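PDB 1S7K: acetyl transferase from Salmonella typhimurium, which acetylates the N-terminal amino group of ribosomal protein L7/L12, probably taking the acetyl group from acetyl-coenzyme A, as other GNAT acetyltransferases do. Local coordinates for residues 73-78 against 110-115; 8-11 against 15-18; 134-139 against 157-162; 119-124 against 175-180. All coordinates share one frame; numbering follows the deposited sequence.

All four contacts lie on or against one mixed sheet, and helix 112-127 serves two, through its first turn in contact 1 and its middle in contact 4. Along the chain, contact 2 closes first, contact 1 follows, and contact 3 falls between the segments of contact 4. The hairpin of contact 2 adjoins strand 71-77 of contact 1, their centres about 8 Å apart. Contact 4 is centred about 16 Å from the centre of contact 1 and about 19 Å from that of contact 3; contacts 2 and 3, centres about 28 Å apart, lie on opposite sides of the chain's centre, contact 3 at the dimer interface. They run from outer hairpin past CoA-binding turn to second subunit.

Contact 1: residues 73-78 against 110-115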
# COMPACT_ATOMS: atom_id res chain seq x y z
N TYR A 73 16.74 9.13 1.18
CA TYR A 73 17.64 10.22 1.46
C TYR A 73 18.35 10.01 2.79
O TYR A 73 17.82 9.44 3.75
CB TYR A 73 16.85 11.57 1.49
CG TYR A 73 16.27 12.00 0.16
CD1 TYR A 73 17.05 12.71 -0.77
CD2 TYR A 73 14.95 11.72 -0.17
CE1 TYR A 73 16.50 13.12 -2.03
CE2 TYR A 73 14.40 12.11 -1.40
CZ TYR A 73 15.18 12.81 -2.33
OH TYR A 73 14.62 13.22 -3.53
N LEU A 74 19.58 10.50 2.86
CA LEU A 74 20.39 10.48 4.06
C LEU A 74 20.33 11.90 4.68
O LEU A 74 20.48 12.91 3.97
CB LEU A 74 21.84 10.14 3.69
CG LEU A 74 22.02 8.68 3.34
CD1 LEU A 74 23.51 8.34 3.18
CD2 LEU A 74 21.50 7.85 4.52
N ILE A 75 20.08 11.96 5.98
CA ILE A 75 19.99 13.20 6.77
C ILE A 75 21.37 13.48 7.35
O ILE A 75 21.90 12.62 8.07
CB ILE A 75 19.02 13.03 7.98
CG1 ILE A 75 17.55 12.82 7.54
CG2 ILE A 75 19.03 14.31 8.88
CD1 ILE A 75 16.74 12.19 8.76
N PHE A 76 21.92 14.66 7.06
CA PHE A 76 23.22 15.10 7.56
C PHE A 76 23.02 16.32 8.42
O PHE A 76 22.31 17.25 8.05
CB PHE A 76 24.18 15.46 6.43
CG PHE A 76 24.72 14.27 5.75
CD1 PHE A 76 24.06 13.71 4.64
CD2 PHE A 76 25.89 13.69 6.21
CE1 PHE A 76 24.57 12.57 4.03
CE2 PHE A 76 26.40 12.55 5.61
CZ PHE A 76 25.74 11.99 4.51
N CYS A 77 23.65 16.29 9.58
CA CYS A 77 23.52 17.40 10.52
C CYS A 77 24.96 17.89 10.73
O CYS A 77 25.77 17.12 11.22
CB CYS A 77 22.91 16.86 11.81
SG CYS A 77 22.97 18.00 13.27
N GLN A 78 25.24 19.15 10.38
CA GLN A 78 26.60 19.71 10.48
C GLN A 78 27.61 18.75 9.81
O GLN A 78 28.71 18.52 10.34
CB GLN A 78 27.01 19.92 11.93
CG GLN A 78 26.04 20.82 12.73
CD GLN A 78 26.70 21.45 13.95
OE1 GLN A 78 26.06 22.11 14.76
NE2 GLN A 78 28.02 21.27 14.06
N GLN A 110 15.15 16.00 18.60
CA GLN A 110 15.60 17.35 18.31
C GLN A 110 14.94 18.02 17.10
O GLN A 110 15.48 19.02 16.59
CB GLN A 110 17.11 17.33 18.12
CG GLN A 110 17.81 16.82 19.39
CD GLN A 110 19.19 16.23 19.06
OE1 GLN A 110 20.04 16.90 18.50
NE2 GLN A 110 19.38 14.99 19.38
N GLY A 111 13.80 17.48 16.63
CA GLY A 111 13.12 18.09 15.47
C GLY A 111 13.85 17.99 14.12
O GLY A 111 13.45 18.66 13.12
N ILE A 112 14.90 17.19 14.07
CA ILE A 112 15.69 17.03 12.83
C ILE A 112 14.79 16.37 11.78
O ILE A 112 14.82 16.74 10.59
CB ILE A 112 16.93 16.13 13.07
CG1 ILE A 112 17.91 16.87 14.01
CG2 ILE A 112 17.58 15.78 11.74
CD1 ILE A 112 19.22 16.01 14.47
N MET A 113 14.02 15.35 12.20
CA MET A 113 13.10 14.68 11.25
C MET A 113 12.00 15.66 10.89
O MET A 113 11.66 15.81 9.73
CB MET A 113 12.54 13.39 11.86
CG MET A 113 11.48 12.67 11.07
SD MET A 113 11.86 12.43 9.35
CE MET A 113 13.22 11.78 9.37
N SER A 114 11.47 16.37 11.87
CA SER A 114 10.37 17.34 11.55
C SER A 114 10.81 18.43 10.54
O SER A 114 10.07 18.73 9.60
CB SER A 114 9.88 18.01 12.83
OG SER A 114 9.17 17.07 13.65
N GLN A 115 12.00 18.98 10.72
CA GLN A 115 12.44 20.03 9.82
C GLN A 115 12.81 19.40 8.51
O GLN A 115 12.45 19.94 7.45
CB GLN A 115 13.66 20.81 10.39
CG GLN A 115 13.31 21.65 11.60
CD GLN A 115 14.43 22.53 12.03
OE1 GLN A 115 14.29 23.79 12.08
NE2 GLN A 115 15.55 21.91 12.34
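I75 and I112 meet where the CoA-binding turn of the GNAT fold, with its G109-Q110-G111 sequence, leads into helix 112-127 over strand 71-77. Residues G111 to S114 bind CoA in another structure of this protein, and the contact seats the start of that helix on the sheet by purely apolar packing. The CG2 methyls of I75 and I112 touch at 3.5 Å, each placed by a first torsion that sets the gamma methyl trans to its own main-chain nitrogen. The other branch of I75 reaches the next helix residue: its CD1 lies 3.6 Å from CE of M113. M113 leaves the helix pointing past the strand, but two successive bends (chi2 49°, chi3 52°) fold its thioether back, and the two side chains meet at about a right angle. L14 and L16 on the neighbouring strand 14-18, and L103 on strand 96-103, two places away in the sheet, continue this apolar layer; M113 also touches Y101, another CoA-binding residue. G111 occupies the N-cap position, with its O accepting from Q115 N at 2.8 Å. Further along the strand, C77 makes a looser approach, with SG 4.4 Å from I112 CD1.

Contact 2: residues 8-11 against 15-18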
# COMPACT_ATOMS: atom_id res chain seq x y z
N ILE A 8 18.86 18.30 -0.92
CA ILE A 8 17.67 19.03 -0.64
C ILE A 8 18.03 19.83 0.61
O ILE A 8 18.21 19.26 1.69
CB ILE A 8 16.49 18.08 -0.36
CG1 ILE A 8 16.07 17.37 -1.66
CG2 ILE A 8 15.33 18.84 0.22
CD1 ILE A 8 15.07 16.23 -1.42
N PRO A 9 18.15 21.16 0.47
CA PRO A 9 18.51 21.94 1.66
C PRO A 9 17.40 21.81 2.70
O PRO A 9 16.25 21.68 2.36
CB PRO A 9 18.61 23.37 1.14
CG PRO A 9 18.79 23.20 -0.38
CD PRO A 9 17.89 22.03 -0.68
N VAL A 10 17.76 21.82 3.97
CA VAL A 10 16.79 21.76 5.03
C VAL A 10 16.99 23.02 5.89
O VAL A 10 16.04 23.82 6.08
CB VAL A 10 16.97 20.48 5.86
CG1 VAL A 10 16.01 20.48 7.05
CG2 VAL A 10 16.65 19.26 4.98
N SER A 11 18.23 23.26 6.33
CA SER A 11 18.51 24.39 7.20
C SER A 11 19.99 24.73 7.23
O SER A 11 20.78 24.19 6.47
CB SER A 11 18.04 24.08 8.64
OG SER A 11 18.89 23.20 9.36
N GLU A 15 20.74 18.98 6.01
CA GLU A 15 20.46 18.84 4.58
C GLU A 15 20.24 17.34 4.29
O GLU A 15 20.64 16.48 5.09
CB GLU A 15 21.59 19.43 3.71
CG GLU A 15 22.87 18.61 3.57
CD GLU A 15 23.92 19.27 2.62
OE1 GLU A 15 23.84 20.48 2.27
OE2 GLU A 15 24.83 18.54 2.24
N LEU A 16 19.48 17.04 3.24
CA LEU A 16 19.19 15.65 2.83
C LEU A 16 20.03 15.42 1.57
O LEU A 16 20.12 16.32 0.72
CB LEU A 16 17.72 15.51 2.44
CG LEU A 16 16.69 15.71 3.56
CD1 LEU A 16 15.29 15.77 2.96
CD2 LEU A 16 16.81 14.50 4.51
N ARG A 17 20.66 14.27 1.48
CA ARG A 17 21.41 13.91 0.30
C ARG A 17 20.82 12.59 -0.21
O ARG A 17 20.59 11.65 0.57
CB ARG A 17 22.91 13.74 0.64
CG ARG A 17 23.54 14.97 1.30
CD ARG A 17 25.03 14.80 1.62
NE ARG A 17 25.52 15.95 2.40
CZ ARG A 17 26.68 15.99 3.06
NH1 ARG A 17 27.04 17.08 3.75
NH2 ARG A 17 27.51 14.96 3.02
N ALA A 18 20.53 12.52 -1.51
CA ALA A 18 20.04 11.25 -2.06
C ALA A 18 21.06 10.17 -1.75
O ALA A 18 22.27 10.36 -1.93
CB ALA A 18 19.84 11.34 -3.54
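I8 and L16 face each other as the hydrogen-bonded pair of an antiparallel beta hairpin, the N-terminal one formed by strands 7-9 and 14-18. Each residue satisfies the other's backbone: I8 N donates to L16 O at 2.9 Å, and L16 N returns the bond to I8 O at 3.0 Å, nearly straight at 177°. The next pair, P9 with E15, is non-hydrogen-bonded, and here the main-chain groups of E15 turn to the other side, where its O accepts from F76 N of strand 71-77. P9 has no N-H to offer along the outer edge of the sheet in this chain. Past the strand, S11 OG accepts from L14 N and so helps close the connecting turn.

Two faces of the hairpin differ in chemistry. On that of I8 and L16, I8 CB lies 4.0 Å from L16 CB. V10 leans in with CG2 3.8 Å from L16 CG, while L120 of helix 112-127 packs over both I8 and L16. On the other face, E15 OE2 uses its anti lone pair to accept from R17 NE at 2.7 Å, with a weak second bond from R17 NH1. R17 also makes a cation-pi contact with F76. The ionic pairing thus stays within one strand; these two segments are joined by two backbone bonds and an aliphatic face, and A18 pairs further with E6.

Contact 3: residues 134-139 against 157-162; sequences VIKCRV and GCMKQA
Bends near the ends of two long side chains bring K136 and M159 together: chi3 is 72° in the lysine and 64° in the methionine, and the two chains meet at about a right angle. The lysine's CE methylene is the touching group, lying 4.0 Å from M159 SD and 4.1 Å from M159 CE. M159 points across from its strand, whereas K136 starts off past it and only its outer part closes the distance. A second contact lies at the end of strand 132-138. There V139 CG2, trans to its own carbonyl carbon, comes within 3.8 Å of C158 SG.

The two segments are not paired strands. Strand 168-178 runs between them in the sheet, so side chains alone bridge the gap, and the CA atoms of K136 and M159 remain 9.1 Å apart. V172 of this middle strand packs against K136, while D171 and N173 touch V139. C137, which has been seen covalently linked to CoA, alternates with K136 and packs instead against S144 and N145 of helix 142-150. Segment 157-162 also belongs to the dimer interface: K160 N donates to E156 OE1 of the second subunit, and R132 of that subunit packs on M159.

Both are therefore van der Waals contacts in which a sulfur takes part. The CE methylene adjoins the lysine ammonium and is probably somewhat polarised, which would suit it to lie beside the polarisable thioether.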
# COMPACT_ATOMS: atom_id res chain seq x y z
N VAL A 134 2.06 10.40 3.03
CA VAL A 134 1.42 9.56 4.02
C VAL A 134 2.32 8.97 5.04
O VAL A 134 3.41 8.57 4.70
CB VAL A 134 0.72 8.38 3.31
CG1 VAL A 134 -0.02 7.47 4.32
CG2 VAL A 134 -0.31 8.99 2.26
N ILE A 135 1.90 8.98 6.32
CA ILE A 135 2.68 8.32 7.39
C ILE A 135 1.81 7.24 7.99
O ILE A 135 0.72 7.55 8.54
CB ILE A 135 3.06 9.27 8.55
CG1 ILE A 135 4.17 10.21 8.07
CG2 ILE A 135 3.53 8.42 9.83
CD1 ILE A 135 4.50 11.45 8.96
N LYS A 136 2.25 5.98 7.88
CA LYS A 136 1.53 4.88 8.53
C LYS A 136 2.46 4.51 9.67
O LYS A 136 3.68 4.29 9.41
CB LYS A 136 1.38 3.68 7.57
CG LYS A 136 0.40 3.90 6.44
CD LYS A 136 0.58 2.86 5.33
CE LYS A 136 0.11 1.53 5.74
NZ LYS A 136 0.52 0.53 4.67
N CYS A 137 1.95 4.53 10.90
CA CYS A 137 2.83 4.09 12.01
C CYS A 137 1.99 3.42 13.09
O CYS A 137 0.78 3.75 13.26
CB CYS A 137 3.55 5.28 12.57
SG CYS A 137 2.47 6.59 13.30
N ARG A 138 2.59 2.50 13.83
CA ARG A 138 1.85 1.78 14.88
C ARG A 138 1.24 2.78 15.85
O ARG A 138 1.83 3.82 16.15
CB ARG A 138 2.78 0.84 15.65
CG ARG A 138 3.16 -0.41 14.85
CD ARG A 138 4.07 -1.38 15.71
NE ARG A 138 4.62 -0.73 16.89
CZ ARG A 138 5.75 -0.02 16.95
NH1 ARG A 138 6.09 0.52 18.11
NH2 ARG A 138 6.56 0.14 15.89
N VAL A 139 0.06 2.45 16.36
CA VAL A 139 -0.60 3.31 17.30
C VAL A 139 0.34 3.51 18.53
O VAL A 139 0.44 4.61 19.07
CB VAL A 139 -1.95 2.72 17.73
CG1 VAL A 139 -2.54 3.51 18.90
CG2 VAL A 139 -2.90 2.75 16.54
N GLY A 157 -7.29 7.60 9.73
CA GLY A 157 -7.90 6.37 10.23
C GLY A 157 -6.91 5.51 10.98
O GLY A 157 -5.70 5.78 10.99
N CYS A 158 -7.45 4.41 11.50
CA CYS A 158 -6.67 3.42 12.28
C CYS A 158 -6.91 2.05 11.64
O CYS A 158 -8.05 1.58 11.61
CB CYS A 158 -7.21 3.43 13.70
SG CYS A 158 -6.19 2.39 14.74
N MET A 159 -5.84 1.42 11.08
CA MET A 159 -5.98 0.13 10.44
C MET A 159 -5.76 -0.94 11.51
O MET A 159 -4.69 -1.02 12.06
CB MET A 159 -4.90 0.04 9.39
CG MET A 159 -5.08 1.20 8.32
SD MET A 159 -3.62 1.40 7.28
CE MET A 159 -3.55 -0.09 6.43
N LYS A 160 -6.78 -1.75 11.76
CA LYS A 160 -6.73 -2.75 12.82
C LYS A 160 -5.74 -3.86 12.61
O LYS A 160 -5.76 -4.47 11.57
CB LYS A 160 -8.13 -3.33 13.00
CG LYS A 160 -8.30 -4.27 14.15
CD LYS A 160 -9.70 -4.90 14.15
CE LYS A 160 -10.49 -4.52 15.40
NZ LYS A 160 -11.45 -5.70 15.64
N GLN A 161 -4.84 -4.12 13.57
CA GLN A 161 -3.92 -5.26 13.41
C GLN A 161 -3.20 -5.33 12.07
O GLN A 161 -2.98 -6.40 11.51
CB GLN A 161 -4.72 -6.57 13.63
CG GLN A 161 -5.30 -6.61 15.04
CD GLN A 161 -6.47 -7.63 15.18
OE1 GLN A 161 -7.43 -7.41 15.94
NE2 GLN A 161 -6.37 -8.72 14.47
N ALA A 162 -2.77 -4.19 11.59
CA ALA A 162 -2.17 -4.12 10.30
C ALA A 162 -0.67 -4.37 10.19
O ALA A 162 -0.15 -4.66 9.08
CB ALA A 162 -2.54 -2.77 9.71

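Contact 4: residues 119-124 against 175-180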
# COMPACT_ATOMS: atom_id res chain seq x y z
N ALA A 119 10.82 20.14 4.81
CA ALA A 119 11.60 20.62 3.68
C ALA A 119 11.43 19.71 2.48
O ALA A 119 11.25 20.19 1.36
CB ALA A 119 13.10 20.71 4.04
N LEU A 120 11.45 18.40 2.75
CA LEU A 120 11.34 17.40 1.70
C LEU A 120 9.99 17.49 1.02
O LEU A 120 9.94 17.44 -0.21
CB LEU A 120 11.57 15.98 2.25
CG LEU A 120 11.36 14.81 1.30
CD1 LEU A 120 12.29 15.00 0.08
CD2 LEU A 120 11.58 13.45 2.05
N MET A 121 8.92 17.63 1.81
CA MET A 121 7.55 17.72 1.26
C MET A 121 7.37 18.99 0.42
O MET A 121 6.81 18.97 -0.67
CB MET A 121 6.53 17.68 2.41
CG MET A 121 6.55 16.30 3.13
SD MET A 121 5.14 16.23 4.35
CE MET A 121 5.53 17.66 5.38
N THR A 122 7.91 20.09 0.89
CA THR A 122 7.81 21.37 0.18
C THR A 122 8.52 21.25 -1.17
O THR A 122 8.01 21.70 -2.20
CB THR A 122 8.53 22.47 1.01
OG1 THR A 122 7.65 22.87 2.08
CG2 THR A 122 8.96 23.64 0.10
N HIS A 123 9.69 20.64 -1.11
CA HIS A 123 10.52 20.42 -2.29
C HIS A 123 9.76 19.54 -3.33
O HIS A 123 9.79 19.83 -4.54
CB HIS A 123 11.80 19.75 -1.87
CG HIS A 123 12.67 19.32 -3.02
ND1 HIS A 123 13.62 20.15 -3.57
CD2 HIS A 123 12.75 18.14 -3.70
CE1 HIS A 123 14.25 19.51 -4.54
NE2 HIS A 123 13.74 18.29 -4.64
N TYR A 124 9.07 18.50 -2.87
CA TYR A 124 8.34 17.66 -3.83
C TYR A 124 7.08 18.33 -4.33
O TYR A 124 6.68 18.11 -5.48
CB TYR A 124 8.03 16.31 -3.21
CG TYR A 124 9.14 15.42 -3.59
CD1 TYR A 124 9.06 14.71 -4.78
CD2 TYR A 124 10.29 15.35 -2.83
CE1 TYR A 124 10.11 13.94 -5.20
CE2 TYR A 124 11.36 14.56 -3.25
CZ TYR A 124 11.23 13.86 -4.46
OH TYR A 124 12.18 12.99 -4.87
N TYR A 175 -1.90 8.62 8.61
CA TYR A 175 -1.88 10.09 8.61
C TYR A 175 -1.58 10.60 7.21
O TYR A 175 -0.82 9.97 6.46
CB TYR A 175 -0.75 10.62 9.49
CG TYR A 175 -0.92 10.44 10.98
CD1 TYR A 175 -1.59 11.40 11.75
CD2 TYR A 175 -0.33 9.36 11.63
CE1 TYR A 175 -1.65 11.26 13.19
CE2 TYR A 175 -0.39 9.21 13.01
CZ TYR A 175 -1.04 10.18 13.80
OH TYR A 175 -1.02 10.06 15.22
N ALA A 176 -2.15 11.73 6.84
CA ALA A 176 -1.80 12.26 5.52
C ALA A 176 -1.74 13.77 5.52
O ALA A 176 -2.40 14.45 6.32
CB ALA A 176 -2.81 11.76 4.38
N ARG A 177 -0.91 14.29 4.63
CA ARG A 177 -0.84 15.73 4.39
C ARG A 177 -0.83 15.92 2.89
O ARG A 177 -0.05 15.23 2.20
CB ARG A 177 0.47 16.32 4.94
CG ARG A 177 0.36 17.86 4.97
CD ARG A 177 1.33 18.48 6.00
NE ARG A 177 1.56 19.86 5.62
CZ ARG A 177 2.62 20.58 5.97
NH1 ARG A 177 3.57 20.07 6.75
NH2 ARG A 177 2.78 21.80 5.44
N ILE A 178 -1.68 16.82 2.39
CA ILE A 178 -1.73 17.13 0.96
C ILE A 178 -1.08 18.54 0.79
O ILE A 178 -1.38 19.48 1.57
CB ILE A 178 -3.17 17.23 0.42
CG1 ILE A 178 -3.96 15.92 0.70
CG2 ILE A 178 -3.16 17.62 -1.10
CD1 ILE A 178 -3.59 14.76 -0.11
N ILE A 179 -0.18 18.67 -0.18
CA ILE A 179 0.46 19.97 -0.49
C ILE A 179 0.45 20.08 -2.05
O ILE A 179 1.25 19.45 -2.76
CB ILE A 179 1.94 20.02 0.07
CG1 ILE A 179 1.95 19.81 1.58
CG2 ILE A 179 2.50 21.37 -0.21
CD1 ILE A 179 3.39 19.83 2.25
N ASP A 180 -0.50 20.86 -2.56
CA ASP A 180 -0.72 21.03 -4.01
C ASP A 180 -1.60 22.29 -4.10
O ASP A 180 -1.36 23.25 -3.34
CB ASP A 180 -1.48 19.84 -4.56
CG ASP A 180 -1.45 19.75 -6.11
OD1 ASP A 180 -0.73 20.55 -6.77
OD2 ASP A 180 -2.12 18.84 -6.64
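M121 carries this contact, in which the middle of helix 112-127 packs on the end of strand 168-178 in the GNAT sheet. The apolar part lies close to the helix backbone: M121 CB touches CD1 of I179 at 3.8 Å. F133 and F153 also pack on the methionine, joining it to the neighbouring strand and a loop.

The second part sets the terminal methyl of a thioether against a cation. M121 CE lies 3.4 Å from R177 NH1, reaching the guanidinium obliquely, and the two side chains meet at about a right angle. CG of R177 is anti to the backbone N (chi1 -166°) and the chain runs extended from there to NE, which carries the flat group up to the methionine's end. I179 CD1 lies over one face of this guanidinium, 3.6 Å above its plane and offset toward the rim. The CD1 methyl of I179 thus touches both M121 and R177.

R177 NH1 also makes a weak hydrogen bond to N151 O, outside the two segments. Helix and strand are accordingly joined by dispersion: one guanidinium face is taken up by I179, and the NH1 end meets M121, where its charge probably polarises the methyl.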